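Local structure of carboxypeptidase A (Helicoverpa armigera, 1JQG) at residues E184-P189 against E403-E408; Y379-P384 against E411-G416. The protein probably removes C-terminal residues from peptides as a zinc-dependent metallocarboxypeptidase of the M14 family, here in its proenzyme form. One frame throughout, in Å; residues are numbered along the deposited sequence.

Contact 1. Residues E184-P189 against E403-E408. With ZN (zinc ion), chain B.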
loop_
_atom_site.group_PDB
_atom_site.type_symbol
_atom_site.label_atom_id
_atom_site.label_comp_id
_atom_site.label_asym_id
_atom_site.label_seq_id
_atom_site.Cartn_x
_atom_site.Cartn_y
_atom_site.Cartn_z
ATOM N N GLU A 184 -4.210 5.093 -0.395
ATOM C CA GLU A 184 -4.106 4.141 -1.495
ATOM C C GLU A 184 -5.299 3.187 -1.568
ATOM O O GLU A 184 -5.174 2.007 -1.231
ATOM C CB GLU A 184 -2.801 3.361 -1.372
ATOM C CG GLU A 184 -1.611 4.256 -1.274
ATOM C CD GLU A 184 -0.367 3.507 -0.867
ATOM O OE1 GLU A 184 0.582 4.336 -0.875
ATOM O OE2 GLU A 184 -0.463 2.324 -0.595
ATOM N N TRP A 185 -6.459 3.716 -1.973
ATOM C CA TRP A 185 -7.723 3.024 -1.954
ATOM C C TRP A 185 -7.812 1.812 -2.831
ATOM O O TRP A 185 -8.398 0.798 -2.489
ATOM C CB TRP A 185 -8.881 3.972 -2.334
ATOM C CG TRP A 185 -9.219 4.960 -1.257
ATOM C CD1 TRP A 185 -8.538 5.206 -0.095
ATOM C CD2 TRP A 185 -10.342 5.856 -1.252
ATOM N NE1 TRP A 185 -9.179 6.205 0.625
ATOM C CE2 TRP A 185 -10.272 6.620 -0.070
ATOM C CE3 TRP A 185 -11.399 6.089 -2.157
ATOM C CZ2 TRP A 185 -11.221 7.582 0.232
ATOM C CZ3 TRP A 185 -12.340 7.058 -1.835
ATOM C CH2 TRP A 185 -12.242 7.791 -0.657
ATOM N N VAL A 186 -7.116 1.808 -3.952
ATOM C CA VAL A 186 -7.087 0.686 -4.871
ATOM C C VAL A 186 -6.439 -0.574 -4.286
ATOM O O VAL A 186 -6.551 -1.645 -4.888
ATOM C CB VAL A 186 -6.428 1.109 -6.203
ATOM C CG1 VAL A 186 -4.907 1.234 -6.165
ATOM C CG2 VAL A 186 -6.853 0.146 -7.312
ATOM N N THR A 187 -5.806 -0.503 -3.103
ATOM C CA THR A 187 -5.186 -1.655 -2.485
ATOM C C THR A 187 -6.192 -2.588 -1.821
ATOM O O THR A 187 -5.907 -3.824 -1.716
ATOM C CB THR A 187 -4.104 -1.282 -1.466
ATOM O OG1 THR A 187 -4.655 -0.553 -0.364
ATOM C CG2 THR A 187 -3.023 -0.479 -2.170
ATOM N N LEU A 188 -7.312 -2.053 -1.349
ATOM C CA LEU A 188 -8.340 -2.811 -0.658
ATOM C C LEU A 188 -9.042 -3.818 -1.538
ATOM O O LEU A 188 -9.080 -5.040 -1.286
ATOM C CB LEU A 188 -9.358 -1.887 0.027
ATOM C CG LEU A 188 -10.470 -2.598 0.833
ATOM C CD1 LEU A 188 -9.960 -3.462 1.994
ATOM C CD2 LEU A 188 -11.503 -1.650 1.420
ATOM N N PRO A 189 -9.483 -3.435 -2.743
ATOM C CA PRO A 189 -10.048 -4.380 -3.698
ATOM C C PRO A 189 -9.170 -5.589 -3.930
ATOM O O PRO A 189 -9.580 -6.719 -4.255
ATOM C CB PRO A 189 -10.228 -3.524 -4.956
ATOM C CG PRO A 189 -10.422 -2.130 -4.431
ATOM C CD PRO A 189 -9.466 -2.047 -3.274
ATOM N N GLU A 403 -12.725 -4.121 -10.133
ATOM C CA GLU A 403 -12.634 -5.565 -10.293
ATOM C C GLU A 403 -11.337 -6.006 -10.954
ATOM O O GLU A 403 -10.765 -7.043 -10.621
ATOM C CB GLU A 403 -13.853 -6.080 -11.083
ATOM C CG GLU A 403 -13.910 -7.600 -11.141
ATOM C CD GLU A 403 -15.191 -8.141 -11.747
ATOM O OE1 GLU A 403 -16.112 -8.608 -11.051
ATOM O OE2 GLU A 403 -15.296 -8.100 -12.985
ATOM N N GLN A 404 -10.879 -5.286 -11.984
ATOM C CA GLN A 404 -9.690 -5.643 -12.742
ATOM C C GLN A 404 -8.460 -5.527 -11.842
ATOM O O GLN A 404 -7.565 -6.354 -11.960
ATOM C CB GLN A 404 -9.517 -4.742 -13.962
ATOM C CG GLN A 404 -8.195 -4.905 -14.708
ATOM C CD GLN A 404 -7.938 -6.292 -15.234
ATOM O OE1 GLN A 404 -8.805 -7.139 -15.466
ATOM N NE2 GLN A 404 -6.668 -6.639 -15.472
ATOM N N ALA A 405 -8.459 -4.555 -10.938
ATOM C CA ALA A 405 -7.423 -4.321 -9.976
ATOM C C ALA A 405 -7.245 -5.547 -9.083
ATOM O O ALA A 405 -6.108 -6.031 -8.964
ATOM C CB ALA A 405 -7.778 -3.073 -9.172
ATOM N N GLY A 406 -8.357 -6.098 -8.630
ATOM C CA GLY A 406 -8.362 -7.310 -7.840
ATOM C C GLY A 406 -7.935 -8.553 -8.619
ATOM O O GLY A 406 -7.112 -9.319 -8.157
ATOM N N PHE A 407 -8.561 -8.721 -9.777
ATOM C CA PHE A 407 -8.342 -9.933 -10.590
ATOM C C PHE A 407 -6.914 -10.000 -11.096
ATOM O O PHE A 407 -6.221 -11.016 -11.017
ATOM C CB PHE A 407 -9.327 -9.953 -11.773
ATOM C CG PHE A 407 -9.028 -10.947 -12.850
ATOM C CD1 PHE A 407 -9.468 -12.254 -12.686
ATOM C CD2 PHE A 407 -8.322 -10.610 -13.995
ATOM C CE1 PHE A 407 -9.190 -13.214 -13.642
ATOM C CE2 PHE A 407 -8.065 -11.579 -14.968
ATOM C CZ PHE A 407 -8.492 -12.887 -14.789
ATOM N N GLU A 408 -6.460 -8.860 -11.643
ATOM C CA GLU A 408 -5.068 -8.723 -12.120
ATOM C C GLU A 408 -4.000 -9.095 -11.095
ATOM O O GLU A 408 -3.120 -9.909 -11.317
ATOM C CB GLU A 408 -4.873 -7.238 -12.448
ATOM C CG GLU A 408 -3.637 -6.895 -13.234
ATOM C CD GLU A 408 -3.605 -5.404 -13.556
ATOM O OE1 GLU A 408 -2.631 -4.781 -13.127
ATOM O OE2 GLU A 408 -4.575 -5.020 -14.238
HETATM ZN ZN ZN B . 2.363 3.460 0.189
HETATM O O HOH W 1 4.424 4.020 -0.999
#
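Val186 and Ala405 make the apolar part of this contact: CG2 of Val186 lies 3.8 Å from CB of Ala405. CG2 is the valine branch anti to the backbone N, and this turns it to the helix while CG1 takes the position between N and the carbonyl carbon. Beside this pair the main chains close up. The CA atoms of Pro189 and Gly406 are 5.3 Å apart, and Pro189 O sits 3.8 Å from Gly406 CA, an approach that depends on Gly406 carrying no side chain. No hydrogen bond crosses; the two segments meet by van der Waals contact alone.

The polar bonds run within each segment. Glu184 opens a type I turn, and its O accepts from both Thr187 N and Thr187 OG1, the hydroxyl at 2.8 Å and almost in line with the C=O (174°). One helical turn separates Gln404 from Glu408, whose OE2 receives NE2 of Gln404 at 2.9 Å on the anti lone pair; the same nitrogen also reaches Val342 O.

Metal binding occupies the start of the turn. The extended Glu184 side chain brings OE1 to 2.3 Å from the zinc ion, with His181 and His306 completing the protein ligands, the HXXE-plus-His site of M14 peptidases. Its OE2 is tied to Ser307 N, which fixes the carboxylate's rotation.

Val186, in the turn leading into helix 187-200, and Pro189, in that helix, meet helix 402-421; Val186 and Thr187 also touch Ser307 of strand 299-307, while Trp185 packs on Leu102 of helix 92-108.

Contact 2. Residues Y379-P384 against E411-G416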
loop_
_atom_site.group_PDB
_atom_site.type_symbol
_atom_site.label_atom_id
_atom_site.label_comp_id
_atom_site.label_asym_id
_atom_site.label_seq_id
_atom_site.Cartn_x
_atom_site.Cartn_y
_atom_site.Cartn_z
ATOM N N TYR A 379 7.726 -9.020 -0.358
ATOM C CA TYR A 379 7.622 -7.951 -1.338
ATOM C C TYR A 379 6.690 -6.829 -0.865
ATOM O O TYR A 379 5.736 -7.019 -0.076
ATOM C CB TYR A 379 7.158 -8.540 -2.688
ATOM C CG TYR A 379 8.048 -9.683 -3.181
ATOM C CD1 TYR A 379 7.705 -10.994 -2.821
ATOM C CD2 TYR A 379 9.180 -9.480 -3.956
ATOM C CE1 TYR A 379 8.481 -12.047 -3.227
ATOM C CE2 TYR A 379 9.922 -10.566 -4.395
ATOM C CZ TYR A 379 9.588 -11.845 -4.013
ATOM O OH TYR A 379 10.323 -12.935 -4.377
ATOM N N THR A 380 6.860 -5.680 -1.470
ATOM C CA THR A 380 5.972 -4.538 -1.355
ATOM C C THR A 380 5.391 -4.252 -2.746
ATOM O O THR A 380 6.150 -3.923 -3.647
ATOM C CB THR A 380 6.697 -3.333 -0.772
ATOM O OG1 THR A 380 5.927 -2.172 -1.199
ATOM C CG2 THR A 380 8.115 -3.124 -1.297
ATOM N N TYR A 381 4.103 -4.525 -2.931
ATOM C CA TYR A 381 3.438 -4.334 -4.198
ATOM C C TYR A 381 3.071 -2.882 -4.402
ATOM O O TYR A 381 2.692 -2.162 -3.499
ATOM C CB TYR A 381 2.146 -5.159 -4.305
ATOM C CG TYR A 381 2.283 -6.527 -4.931
ATOM C CD1 TYR A 381 3.108 -7.494 -4.423
ATOM C CD2 TYR A 381 1.552 -6.849 -6.047
ATOM C CE1 TYR A 381 3.227 -8.748 -5.004
ATOM C CE2 TYR A 381 1.634 -8.094 -6.654
ATOM C CZ TYR A 381 2.470 -9.040 -6.126
ATOM O OH TYR A 381 2.562 -10.303 -6.672
ATOM N N GLU A 382 3.223 -2.428 -5.631
ATOM C CA GLU A 382 2.826 -1.089 -6.039
ATOM C C GLU A 382 1.856 -1.285 -7.193
ATOM O O GLU A 382 2.355 -1.456 -8.286
ATOM C CB GLU A 382 4.027 -0.241 -6.459
ATOM C CG GLU A 382 5.028 0.037 -5.337
ATOM C CD GLU A 382 4.484 1.040 -4.322
ATOM O OE1 GLU A 382 3.619 1.836 -4.735
ATOM O OE2 GLU A 382 4.898 1.051 -3.136
ATOM N N LEU A 383 0.575 -1.302 -6.934
ATOM C CA LEU A 383 -0.467 -1.413 -7.927
ATOM C C LEU A 383 -0.513 -0.285 -8.957
ATOM O O LEU A 383 0.060 0.755 -8.742
ATOM C CB LEU A 383 -1.840 -1.435 -7.206
ATOM C CG LEU A 383 -2.063 -2.625 -6.275
ATOM C CD1 LEU A 383 -3.555 -2.730 -5.917
ATOM C CD2 LEU A 383 -1.530 -3.885 -6.907
ATOM N N PRO A 384 -1.040 -0.556 -10.133
ATOM C CA PRO A 384 -1.061 0.351 -11.258
ATOM C C PRO A 384 -1.897 1.570 -10.945
ATOM O O PRO A 384 -2.967 1.533 -10.326
ATOM C CB PRO A 384 -1.681 -0.479 -12.400
ATOM C CG PRO A 384 -1.412 -1.907 -12.041
ATOM C CD PRO A 384 -1.532 -1.924 -10.553
ATOM N N GLU A 411 -3.668 -12.900 -9.931
ATOM C CA GLU A 411 -2.834 -13.664 -10.839
ATOM C C GLU A 411 -1.391 -13.722 -10.351
ATOM O O GLU A 411 -0.718 -14.742 -10.519
ATOM C CB GLU A 411 -2.904 -13.117 -12.274
ATOM C CG GLU A 411 -4.278 -13.097 -12.895
ATOM C CD GLU A 411 -4.868 -14.516 -12.892
ATOM O OE1 GLU A 411 -4.152 -15.309 -13.544
ATOM O OE2 GLU A 411 -5.943 -14.838 -12.297
ATOM N N GLY A 412 -0.875 -12.583 -9.873
ATOM C CA GLY A 412 0.510 -12.520 -9.403
ATOM C C GLY A 412 0.682 -13.151 -8.031
ATOM O O GLY A 412 1.655 -13.826 -7.742
ATOM N N ILE A 413 -0.307 -12.928 -7.174
ATOM C CA ILE A 413 -0.284 -13.430 -5.810
ATOM C C ILE A 413 -0.277 -14.955 -5.757
ATOM O O ILE A 413 0.494 -15.512 -5.000
ATOM C CB ILE A 413 -1.449 -12.834 -4.977
ATOM C CG1 ILE A 413 -1.317 -11.319 -4.914
ATOM C CG2 ILE A 413 -1.474 -13.437 -3.573
ATOM C CD1 ILE A 413 -2.298 -10.516 -4.099
ATOM N N LYS A 414 -1.171 -15.629 -6.480
ATOM C CA LYS A 414 -1.245 -17.073 -6.425
ATOM C C LYS A 414 -0.006 -17.740 -7.032
ATOM O O LYS A 414 0.453 -18.851 -6.685
ATOM C CB LYS A 414 -2.531 -17.606 -7.079
ATOM C CG LYS A 414 -2.684 -17.459 -8.563
ATOM C CD LYS A 414 -4.162 -17.716 -8.970
ATOM C CE LYS A 414 -4.388 -17.214 -10.408
ATOM N NZ LYS A 414 -5.618 -17.844 -10.940
ATOM N N VAL A 415 0.622 -17.080 -8.000
ATOM C CA VAL A 415 1.821 -17.575 -8.645
ATOM C C VAL A 415 2.947 -17.474 -7.637
ATOM O O VAL A 415 3.801 -18.373 -7.589
ATOM C CB VAL A 415 2.165 -16.812 -9.918
ATOM C CG1 VAL A 415 3.610 -17.000 -10.330
ATOM C CG2 VAL A 415 1.318 -17.262 -11.111
ATOM N N GLY A 416 2.908 -16.372 -6.879
ATOM C CA GLY A 416 3.944 -16.124 -5.882
ATOM C C GLY A 416 3.812 -17.063 -4.691
ATOM O O GLY A 416 4.820 -17.638 -4.236
#
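Tyr381 on strand 377-383 reaches Gly412 and Ile413 of helix 402-421 across a wide backbone gap, the CA atoms of Tyr381 and Ile413 being 10.0 Å apart. The tyrosine ring spans that gap lengthwise and only its hydroxyl end arrives: OH stands 3.7 Å from Gly412 C and 3.9 Å from Ile413 N. Gly412 leaves the helix surface bare where the hydroxyl lands, and Ile413 flanks it, with CG1 4.4 Å from the same OH.

Tyr379 also directs its side chain to this face of the sheet, but its OH hydrogen-bonds to Leu328 O of helix 325-340. Further round the helix, Lys414 NZ forms a salt bridge with Glu411 OE2, a weak hydrogen bond at 3.3 Å, and another salt bridge with Glu204. The contact packs helix 402-421 on the mixed sheet of the alpha/beta carboxypeptidase fold, where Tyr381 also touches Leu303 of strand 299-307.

Gly412 O is engaged by Gly416 N at 3.0 Å, and the Tyr381 OH, over the peptide plane and 3.8 Å from Gly412 O, is too far for a hydrogen bond. Strand and helix meet here by van der Waals contact, without a directed polar bond.

In the fold
Helix 402-421 serves both contacts: its first turns meet the segment that carries zinc ligand Glu184, and a later part faces the strand that carries Glu382, the predicted catalytic proton donor/acceptor. The helix touches those segments through Val186, Pro189 and Tyr381, not through the two glutamates themselves. The contact centres are 11 Å apart, and Leu383 bridges them, its CD1 lying 3.3 Å from Val186 O; on the helix side, Glu408 OE1 comes within 3.3 Å of Pro384 CG. The side chain of Tyr381 is about 10 Å from the zinc ion and about 6 Å from that of His306, while the side chain of Val186 is about 9 Å from that of Glu382.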